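Local coordinates for chitin elicitor receptor kinase 1 (Arabidopsis thaliana, PDB 4EBY), which probably serves as a plant immune receptor kinase that binds chitin oligomers through its LysM ectodomain and is activated by chitin-induced dimerization, at residues Y12-G17 with M57-L62; F65-Q70 with C129-E134. All coordinates share one frame; numbering follows the deposited sequence.

Interaction 1. Residues Y12-G17 with M57-L62; sequences YYLENG and MGSRVL. With NAG (2-acetamido-2-deoxy-beta-D-glucopyranose), chain F; NAG (2-acetamido-2-deoxy-beta-D-glucopyranose), chain C.
Y12 and V61 face each other as an antiparallel hydrogen-bonded pair, Y12 N giving to V61 O at 2.8 Å and V61 N returning a bond to Y12 O. Y13 and R60 follow as a non-hydrogen-bonded pair. These bridges join strands 8-13 and 60-70, neighbours in the mixed sheet. Past them, where both chains have left the strand, further backbone hydrogen bonds follow: L14 N gives to S59 O, and G58 N closes on L14 O at 2.9 Å. A weak bond from G17 N to M57 SD, 3.4 Å, ends the series.

Apolar contact centres on L14. Its CB touches M57 CE at 3.8 Å, and CD1 lies against V61 CG2 at 3.9 Å while also brushing S59 OG, a hydroxyl hydrogen-bonded to the carbonyl of Q56. A chi2 of -56° sets M57 SD beside E15 CA and G17 N. Helix 20-26 covers the Y12 and V61 face, I23 packing on Y12, L14 and V61.

On the face of Y13 and R60, the ring and the arginine chain cross at about a right angle, R60 CG coming to the ring edge 4.0 Å from Y13 CD1. The guanidinium reaches on to D152, in a salt bridge, and to the carbonyl of P147, while R149 makes a cation-pi contact with Y13.

Sugars meet the 12-17 side, where Y13 and E15 line a glycan pocket. N16 ND2 is joined covalently to C1 of the chain F NAG, an N-linked glycan, and O7 of the chain C NAG sits 3.5 Å from Y13 CD2. Backbone bonds thus hold the segments together independently of the sugars, while the Y13 side chain serves both contacts: R60 and G58 across the pairing, and a NAG of the chain C glycan.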
# COMPACT_ATOMS: atom_id res chain seq x y z
N TYR A 12 -0.14 -1.14 5.47
CA TYR A 12 -1.47 -1.56 5.89
C TYR A 12 -1.62 -1.40 7.41
O TYR A 12 -1.07 -2.17 8.18
CB TYR A 12 -1.67 -3.03 5.48
CG TYR A 12 -3.08 -3.54 5.52
CD1 TYR A 12 -3.74 -3.91 4.35
CD2 TYR A 12 -3.76 -3.68 6.73
CE1 TYR A 12 -5.05 -4.42 4.39
CE2 TYR A 12 -5.06 -4.15 6.77
CZ TYR A 12 -5.70 -4.51 5.61
OH TYR A 12 -6.99 -5.01 5.69
N TYR A 13 -2.41 -0.41 7.83
CA TYR A 13 -2.61 -0.14 9.25
C TYR A 13 -3.58 -1.14 9.88
O TYR A 13 -4.60 -1.49 9.26
CB TYR A 13 -3.14 1.28 9.43
CG TYR A 13 -3.42 1.65 10.86
CD1 TYR A 13 -2.40 2.07 11.70
CD2 TYR A 13 -4.71 1.56 11.38
CE1 TYR A 13 -2.64 2.39 13.03
CE2 TYR A 13 -4.97 1.90 12.72
CZ TYR A 13 -3.92 2.31 13.53
OH TYR A 13 -4.17 2.65 14.85
N LEU A 14 -3.27 -1.60 11.09
CA LEU A 14 -4.04 -2.65 11.73
C LEU A 14 -5.06 -2.13 12.74
O LEU A 14 -4.71 -1.51 13.75
CB LEU A 14 -3.08 -3.60 12.46
CG LEU A 14 -2.08 -4.33 11.57
CD1 LEU A 14 -1.20 -5.24 12.46
CD2 LEU A 14 -2.81 -5.16 10.53
N GLU A 15 -6.34 -2.37 12.45
CA GLU A 15 -7.37 -2.13 13.44
C GLU A 15 -8.55 -3.10 13.26
O GLU A 15 -8.71 -3.71 12.21
CB GLU A 15 -7.84 -0.69 13.43
CG GLU A 15 -8.59 -0.33 12.19
CD GLU A 15 -8.97 1.15 12.13
OE1 GLU A 15 -9.36 1.58 11.03
OE2 GLU A 15 -8.90 1.87 13.16
N ASN A 16 -9.34 -3.23 14.32
CA ASN A 16 -10.55 -4.05 14.33
C ASN A 16 -10.25 -5.51 14.04
O ASN A 16 -11.13 -6.23 13.58
CB ASN A 16 -11.59 -3.54 13.31
CG ASN A 16 -12.33 -2.30 13.78
OD1 ASN A 16 -12.16 -1.85 14.91
ND2 ASN A 16 -13.15 -1.74 12.89
N GLY A 17 -9.02 -5.94 14.31
CA GLY A 17 -8.77 -7.37 14.40
C GLY A 17 -8.05 -8.07 13.25
O GLY A 17 -7.81 -9.28 13.31
N MET A 57 -2.42 -4.75 16.93
CA MET A 57 -3.24 -3.62 16.46
C MET A 57 -2.51 -2.31 16.70
O MET A 57 -1.78 -2.16 17.69
CB MET A 57 -4.59 -3.60 17.19
CG MET A 57 -5.49 -4.80 16.90
SD MET A 57 -5.84 -5.09 15.15
CE MET A 57 -4.59 -6.30 14.74
N GLY A 58 -2.69 -1.36 15.79
CA GLY A 58 -2.09 -0.04 15.93
C GLY A 58 -0.75 0.08 15.24
O GLY A 58 -0.15 1.16 15.19
N SER A 59 -0.29 -1.03 14.68
CA SER A 59 0.94 -1.02 13.89
C SER A 59 0.59 -1.08 12.40
O SER A 59 -0.58 -1.24 12.02
CB SER A 59 1.83 -2.20 14.29
OG SER A 59 1.29 -3.44 13.85
N ARG A 60 1.61 -0.92 11.56
CA ARG A 60 1.45 -1.04 10.11
C ARG A 60 2.26 -2.20 9.58
O ARG A 60 3.42 -2.42 9.99
CB ARG A 60 1.91 0.25 9.43
CG ARG A 60 0.97 1.43 9.63
CD ARG A 60 1.66 2.74 9.26
NE ARG A 60 0.81 3.92 9.39
CZ ARG A 60 0.14 4.49 8.38
NH1 ARG A 60 0.17 3.96 7.16
NH2 ARG A 60 -0.59 5.57 8.59
N VAL A 61 1.65 -2.97 8.67
CA VAL A 61 2.34 -4.06 8.00
C VAL A 61 2.69 -3.65 6.58
O VAL A 61 1.83 -3.15 5.84
CB VAL A 61 1.46 -5.34 7.96
CG1 VAL A 61 2.16 -6.47 7.20
CG2 VAL A 61 1.09 -5.77 9.39
N LEU A 62 3.95 -3.83 6.21
CA LEU A 62 4.41 -3.52 4.85
C LEU A 62 4.25 -4.73 3.95
O LEU A 62 4.71 -5.82 4.28
CB LEU A 62 5.88 -3.09 4.87
CG LEU A 62 6.13 -1.72 5.49
CD1 LEU A 62 7.62 -1.52 5.69
CD2 LEU A 62 5.53 -0.63 4.61
C1 NAG F . -13.84 -0.55 13.33
C2 NAG F . -14.07 0.21 12.02
C3 NAG F . -14.92 1.47 12.22
C4 NAG F . -16.17 1.13 13.02
C5 NAG F . -15.86 0.27 14.24
C6 NAG F . -17.14 -0.17 14.93
C7 NAG F . -12.60 0.20 10.12
C8 NAG F . -11.18 0.20 9.62
N2 NAG F . -12.83 0.57 11.38
O3 NAG F . -15.28 2.01 10.96
O4 NAG F . -16.77 2.34 13.45
O5 NAG F . -15.11 -0.87 13.86
O6 NAG F . -17.95 -0.88 14.02
O7 NAG F . -13.51 -0.14 9.36
C1 NAG C . -9.40 4.73 6.59
C2 NAG C . -9.04 4.21 7.99
C3 NAG C . -10.23 4.38 8.95
C4 NAG C . -10.84 5.77 8.88
C5 NAG C . -11.02 6.22 7.43
C6 NAG C . -11.50 7.66 7.33
C7 NAG C . -7.59 2.28 8.44
C8 NAG C . -7.43 0.77 8.41
N2 NAG C . -8.70 2.80 7.91
O3 NAG C . -9.84 4.09 10.29
O4 NAG C . -12.10 5.75 9.51
O5 NAG C . -9.79 6.09 6.73
O6 NAG C . -10.53 8.51 7.91
O7 NAG C . -6.71 2.98 8.93

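Interaction 2. Residues F65-Q70 with C129-E134; sequences FPCECQ and CSCGDE. With NAG (2-acetamido-2-deoxy-beta-D-glucopyranose), chain E.
The backbones of 65-70 and 129-134 approach most closely at C67 and C129, CA to CA 6.1 Å, and no hydrogen bond joins them. A disulfide does instead: C67 SG to C129 SG is 2.0 Å, with a torsion of 100° about the S-S bond. Both cysteines point at the opposite segment, C67 with SG anti to its backbone N (chi1 -178°), C129 with SG set between its own N and carbonyl carbon.

A third sulfur lies close by, C131 SG 3.8 Å from C67 SG, but it is bonded to C5. C67-E68-C69 and C129-S130-C131 are the paired CXC motifs of LysM receptor kinases, C69 being linked to C1. F65 adds its ring tip, CZ reaching C129 CB at 3.9 Å, and C129 SG stands obliquely to the ring, 5.5 Å from its centroid. S130 OG accepts from G132 N in an ST turn. At the far end, Q70 OE1 takes a 2.8 Å hydrogen bond from N2 of the chain E NAG.

Strand 8-13 supplies A8, which touches F65, C67 and C129; L75 of strand 74-82 packs on C67 and C131, and T145 of strand 143-147 on F65 and C129. The crosslink thus ties strand 60-70 to the loop between strands 122-128 and 143-147.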
# COMPACT_ATOMS: atom_id res chain seq x y z
N PHE A 65 4.34 -5.53 -3.46
CA PHE A 65 3.45 -5.80 -4.59
C PHE A 65 4.03 -5.27 -5.90
O PHE A 65 4.95 -4.44 -5.88
CB PHE A 65 2.03 -5.26 -4.32
CG PHE A 65 1.94 -3.74 -4.30
CD1 PHE A 65 1.42 -3.07 -5.41
CD2 PHE A 65 2.29 -3.01 -3.18
CE1 PHE A 65 1.28 -1.68 -5.40
CE2 PHE A 65 2.16 -1.59 -3.16
CZ PHE A 65 1.65 -0.94 -4.27
N PRO A 66 3.55 -5.77 -7.05
CA PRO A 66 4.13 -5.30 -8.33
C PRO A 66 3.69 -3.87 -8.63
O PRO A 66 2.57 -3.49 -8.29
CB PRO A 66 3.51 -6.23 -9.38
CG PRO A 66 2.96 -7.42 -8.59
CD PRO A 66 2.57 -6.85 -7.25
N CYS A 67 4.55 -3.09 -9.25
CA CYS A 67 4.22 -1.69 -9.53
C CYS A 67 4.29 -1.52 -11.05
O CYS A 67 5.37 -1.54 -11.64
CB CYS A 67 5.19 -0.76 -8.79
SG CYS A 67 4.86 1.04 -8.98
N GLU A 68 3.13 -1.38 -11.69
CA GLU A 68 3.03 -1.51 -13.15
C GLU A 68 2.47 -0.25 -13.78
O GLU A 68 1.72 0.48 -13.13
CB GLU A 68 2.11 -2.69 -13.50
CG GLU A 68 2.74 -4.04 -13.16
CD GLU A 68 1.78 -5.01 -12.51
OE1 GLU A 68 0.75 -4.57 -11.97
OE2 GLU A 68 2.08 -6.22 -12.53
N CYS A 69 2.82 0.01 -15.04
CA CYS A 69 2.25 1.15 -15.75
C CYS A 69 0.79 0.86 -16.08
O CYS A 69 0.46 -0.22 -16.55
CB CYS A 69 3.05 1.46 -17.01
SG CYS A 69 2.65 3.11 -17.67
N GLN A 70 -0.08 1.82 -15.78
CA GLN A 70 -1.52 1.66 -15.99
C GLN A 70 -1.99 2.55 -17.12
O GLN A 70 -1.37 3.56 -17.40
CB GLN A 70 -2.28 2.05 -14.73
CG GLN A 70 -1.91 1.22 -13.49
CD GLN A 70 -2.36 -0.22 -13.60
OE1 GLN A 70 -3.40 -0.52 -14.19
NE2 GLN A 70 -1.58 -1.13 -13.01
N CYS A 129 1.24 3.38 -6.86
CA CYS A 129 2.60 3.24 -6.33
C CYS A 129 3.49 4.25 -7.01
O CYS A 129 3.07 4.94 -7.93
CB CYS A 129 3.12 1.82 -6.56
SG CYS A 129 2.96 1.19 -8.28
N SER A 130 4.74 4.30 -6.56
CA SER A 130 5.76 5.15 -7.16
C SER A 130 7.05 4.36 -7.33
O SER A 130 7.35 3.50 -6.50
CB SER A 130 6.05 6.33 -6.25
OG SER A 130 7.07 7.16 -6.83
N CYS A 131 7.81 4.70 -8.38
CA CYS A 131 9.15 4.18 -8.59
C CYS A 131 10.22 5.24 -8.32
O CYS A 131 11.41 4.99 -8.53
CB CYS A 131 9.32 3.62 -10.01
SG CYS A 131 8.19 2.23 -10.34
N GLY A 132 9.79 6.40 -7.83
CA GLY A 132 10.71 7.49 -7.56
C GLY A 132 10.70 8.59 -8.59
O GLY A 132 9.83 8.64 -9.47
N ASP A 133 11.68 9.48 -8.49
CA ASP A 133 11.75 10.67 -9.32
C ASP A 133 13.20 11.12 -9.25
O ASP A 133 13.68 11.56 -8.21
CB ASP A 133 10.82 11.75 -8.77
CG ASP A 133 10.79 12.99 -9.64
OD1 ASP A 133 11.67 13.14 -10.51
OD2 ASP A 133 9.88 13.81 -9.44
N GLU A 134 13.90 10.97 -10.37
CA GLU A 134 15.33 11.27 -10.41
C GLU A 134 15.60 12.74 -10.13
O GLU A 134 16.70 13.10 -9.71
CB GLU A 134 15.90 10.85 -11.77
CG GLU A 134 17.40 10.64 -11.77
CD GLU A 134 17.88 10.10 -13.10
OE1 GLU A 134 17.07 10.05 -14.06
OE2 GLU A 134 19.07 9.72 -13.19
C1 NAG E . -6.08 -2.79 -14.36
C2 NAG E . -5.42 -3.05 -15.72
C3 NAG E . -6.05 -2.12 -16.74
C4 NAG E . -7.56 -2.34 -16.76
C5 NAG E . -8.15 -2.24 -15.37
C6 NAG E . -9.64 -2.60 -15.40
C7 NAG E . -3.11 -3.71 -16.19
C8 NAG E . -1.65 -3.40 -15.97
N2 NAG E . -3.98 -2.83 -15.70
O3 NAG E . -5.50 -2.36 -18.02
O4 NAG E . -8.19 -1.35 -17.54
O5 NAG E . -7.45 -3.09 -14.48
O6 NAG E . -9.84 -3.95 -15.77
O7 NAG E . -3.44 -4.74 -16.79

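Strand 60-70 runs through both interactions, whose centres lie about 23 Å apart on opposite sides of the chain's centre. Interaction 1 is partly buried: it pairs that strand with its sheet neighbour 8-13 and carries the contact into exposed loops, so backbone hydrogen bonds dominate. Interaction 2 is buried, joins the strand to a loop with no regular structure, and depends on a covalent crosslink. Strand 8-13 also serves both, pairing with 60-70 in the first and packing on C67 and C129 through A8 in the second. Interaction 1 meets two sugars, one covalently attached to N16 and one beside the Y13 ring; interaction 2 meets one, through a glutamine three residues on from C67.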